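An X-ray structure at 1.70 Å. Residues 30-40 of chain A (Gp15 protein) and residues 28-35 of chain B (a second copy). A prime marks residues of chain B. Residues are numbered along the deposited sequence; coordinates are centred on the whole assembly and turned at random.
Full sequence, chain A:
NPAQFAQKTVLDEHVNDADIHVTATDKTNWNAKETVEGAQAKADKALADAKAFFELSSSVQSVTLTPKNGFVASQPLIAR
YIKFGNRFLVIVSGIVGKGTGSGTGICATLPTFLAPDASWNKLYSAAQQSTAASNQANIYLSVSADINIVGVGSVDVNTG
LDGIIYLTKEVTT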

# COMPACT_ATOMS: atom_id res chain seq x y z
N TRP A 30 -43.49 11.23 4.28
CA TRP A 30 -42.75 12.03 3.32
C TRP A 30 -41.84 13.00 4.02
O TRP A 30 -40.73 13.24 3.56
CB TRP A 30 -43.69 12.74 2.37
CG TRP A 30 -44.52 11.81 1.55
CD1 TRP A 30 -44.19 10.56 1.15
CD2 TRP A 30 -45.86 12.05 1.08
NE1 TRP A 30 -45.22 9.99 0.43
CE2 TRP A 30 -46.26 10.91 0.36
CE3 TRP A 30 -46.76 13.12 1.21
CZ2 TRP A 30 -47.52 10.78 -0.19
CZ3 TRP A 30 -47.99 13.01 0.61
CH2 TRP A 30 -48.38 11.84 -0.07
N ASN A 31 -42.27 13.56 5.16
CA ASN A 31 -41.40 14.49 5.87
C ASN A 31 -40.12 13.79 6.38
O ASN A 31 -39.07 14.44 6.52
CB ASN A 31 -42.10 15.14 7.08
CG ASN A 31 -43.10 16.23 6.65
OD1 ASN A 31 -42.95 16.84 5.59
ND2 ASN A 31 -44.14 16.46 7.48
N ALA A 32 -40.22 12.51 6.71
CA ALA A 32 -39.11 11.74 7.25
C ALA A 32 -38.16 11.21 6.18
O ALA A 32 -37.16 10.57 6.57
CB ALA A 32 -39.64 10.58 8.11
N LYS A 33 -38.47 11.39 4.89
CA LYS A 33 -37.58 10.87 3.83
C LYS A 33 -36.19 11.51 3.91
O LYS A 33 -36.00 12.63 4.42
CB LYS A 33 -38.20 11.10 2.47
CG LYS A 33 -39.48 10.32 2.21
CD LYS A 33 -39.17 8.83 1.96
CE LYS A 33 -40.39 8.07 1.52
NZ LYS A 33 -40.10 6.66 1.12
N GLU A 34 -35.21 10.83 3.33
CA GLU A 34 -33.83 11.33 3.37
C GLU A 34 -33.68 12.60 2.55
O GLU A 34 -34.36 12.81 1.54
CB GLU A 34 -32.87 10.25 2.84
CG GLU A 34 -31.40 10.69 2.80
CD GLU A 34 -30.82 10.93 4.17
OE1 GLU A 34 -31.16 12.01 4.78
OE2 GLU A 34 -30.04 10.11 4.67
N THR A 35 -32.79 13.50 3.01
CA THR A 35 -32.44 14.65 2.22
C THR A 35 -31.12 14.44 1.49
O THR A 35 -30.29 13.56 1.85
CB THR A 35 -32.29 15.90 3.07
OG1 THR A 35 -31.18 15.72 3.94
CG2 THR A 35 -33.56 16.14 3.93
N VAL A 36 -30.93 15.24 0.46
CA VAL A 36 -29.65 15.18 -0.27
C VAL A 36 -28.49 15.48 0.67
O VAL A 36 -27.43 14.87 0.57
CB VAL A 36 -29.67 16.14 -1.47
CG1 VAL A 36 -30.66 15.68 -2.50
CG2 VAL A 36 -29.92 17.56 -1.04
N GLU A 37 -28.67 16.42 1.61
CA GLU A 37 -27.60 16.75 2.54
C GLU A 37 -27.33 15.60 3.50
O GLU A 37 -26.17 15.32 3.83
CB GLU A 37 -27.93 18.04 3.33
CG GLU A 37 -28.11 19.27 2.44
CD GLU A 37 -29.53 19.36 1.80
OE1 GLU A 37 -30.42 18.61 2.24
OE2 GLU A 37 -29.71 20.17 0.85
N GLY A 38 -28.37 14.90 3.94
CA GLY A 38 -28.19 13.75 4.80
C GLY A 38 -27.52 12.58 4.08
O GLY A 38 -26.70 11.86 4.68
N ALA A 39 -27.91 12.33 2.83
CA ALA A 39 -27.28 11.26 2.05
C ALA A 39 -25.81 11.59 1.79
O ALA A 39 -24.95 10.70 1.85
CB ALA A 39 -28.03 11.04 0.74
N GLN A 40 -25.51 12.86 1.52
CA GLN A 40 -24.12 13.25 1.29
C GLN A 40 -23.29 13.15 2.56
O GLN A 40 -22.11 12.79 2.50
CB GLN A 40 -24.02 14.65 0.71
CG GLN A 40 -22.65 15.04 0.24
CD GLN A 40 -22.17 14.18 -0.91
OE1 GLN A 40 -22.67 14.25 -2.02
NE2 GLN A 40 -21.18 13.33 -0.62
N THR B 28 -42.77 21.51 -2.21
CA THR B 28 -41.37 21.87 -2.48
C THR B 28 -40.43 20.99 -1.66
O THR B 28 -39.47 20.44 -2.19
CB THR B 28 -41.15 23.37 -2.20
OG1 THR B 28 -41.94 24.12 -3.12
CG2 THR B 28 -39.67 23.76 -2.35
N ASN B 29 -40.70 20.83 -0.36
CA ASN B 29 -39.90 19.99 0.51
C ASN B 29 -39.86 18.56 0.01
O ASN B 29 -38.77 17.98 -0.11
CB ASN B 29 -40.47 20.06 1.93
CG ASN B 29 -39.74 19.17 2.92
OD1 ASN B 29 -38.53 19.03 2.86
ND2 ASN B 29 -40.49 18.58 3.87
N TRP B 30 -41.03 17.98 -0.33
CA TRP B 30 -41.05 16.57 -0.72
C TRP B 30 -40.41 16.34 -2.09
O TRP B 30 -39.67 15.36 -2.28
CB TRP B 30 -42.50 16.05 -0.69
CG TRP B 30 -43.10 16.13 0.69
CD1 TRP B 30 -42.47 16.04 1.87
CD2 TRP B 30 -44.48 16.35 0.97
NE1 TRP B 30 -43.39 16.16 2.88
CE2 TRP B 30 -44.63 16.35 2.33
CE3 TRP B 30 -45.60 16.50 0.16
CZ2 TRP B 30 -45.90 16.55 2.97
CZ3 TRP B 30 -46.86 16.69 0.79
CH2 TRP B 30 -46.96 16.70 2.17
N ASN B 31 -40.64 17.26 -3.04
CA ASN B 31 -40.02 17.11 -4.35
C ASN B 31 -38.47 17.17 -4.26
O ASN B 31 -37.79 16.57 -5.10
CB ASN B 31 -40.51 18.17 -5.32
CG ASN B 31 -41.90 17.87 -5.89
OD1 ASN B 31 -42.32 16.74 -6.03
ND2 ASN B 31 -42.60 18.95 -6.23
N ALA B 32 -37.93 17.87 -3.28
CA ALA B 32 -36.48 18.05 -3.08
C ALA B 32 -35.81 16.92 -2.30
O ALA B 32 -34.57 16.91 -2.16
CB ALA B 32 -36.24 19.35 -2.34
N LYS B 33 -36.58 15.97 -1.78
CA LYS B 33 -36.02 14.87 -1.01
C LYS B 33 -35.11 14.04 -1.92
O LYS B 33 -35.24 14.06 -3.17
CB LYS B 33 -37.12 14.00 -0.43
CG LYS B 33 -37.94 14.73 0.64
CD LYS B 33 -37.21 14.85 1.90
CE LYS B 33 -38.06 15.41 3.05
NZ LYS B 33 -37.33 15.25 4.37
N GLU B 34 -34.20 13.31 -1.28
CA GLU B 34 -33.25 12.46 -1.99
C GLU B 34 -33.98 11.30 -2.66
O GLU B 34 -34.95 10.74 -2.12
CB GLU B 34 -32.22 11.94 -1.02
CG GLU B 34 -31.11 11.04 -1.69
CD GLU B 34 -30.30 11.81 -2.71
OE1 GLU B 34 -30.80 12.05 -3.84
OE2 GLU B 34 -29.15 12.19 -2.38
N THR B 35 -33.48 10.92 -3.84
CA THR B 35 -33.97 9.76 -4.57
C THR B 35 -33.03 8.56 -4.33
O THR B 35 -31.89 8.71 -3.86
CB THR B 35 -34.06 10.01 -6.06
OG1 THR B 35 -32.72 10.20 -6.58
CG2 THR B 35 -34.95 11.22 -6.38
O HOH W 1 -43.35 19.39 4.73
O HOH W 2 -33.12 17.07 0.06

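Two copies of the same helix-to-loop turn meet here in an asymmetric contact, with chain B supplying the donors of all four direct hydrogen bonds and chain A mostly backbone acceptors. The same residues serve different roles on each side. The backbones come near each other at Trp30 and Trp30′, CA to CA 6.3 Å, and again at Thr35 and Glu34′, CA to CA 4.8 Å.

At the first site the edge of Trp30 meets the face of Trp30′, six-membered centroids 4.9 Å apart and planes at 64°, while Trp30 CB sits 3.5 Å over the centroid of the five-membered ring of Trp30′. The covered indole still satisfies its polar atom: Trp30′ NE1 donates to Asn31 OD1 at 2.8 Å. Water 1 joins that same OD1 to Asn29′ ND2.

Lys33′ does the most polar work. The extended outer chain of Lys33′ (chi3 and chi4 both t) carries its NZ to Asn31 O and Lys33 O, 2.9 Å from each, where an ammonium, with several N-H groups to give, suits two backbone oxygens that take no backbone hydrogen bond within their own stretch. One residue on, Glu34′ N donates to Glu34 O at 2.9 Å, a single backbone link between the loops.

Beyond it, the next helix of chain A begins, with Thr35 OG1 capping Gly38 N at 2.9 Å. Glu34′ reaches this helix start, its OE2 3.5 Å from Ala39 CB, and water 2 bridges Val36 N to Ala32′ O.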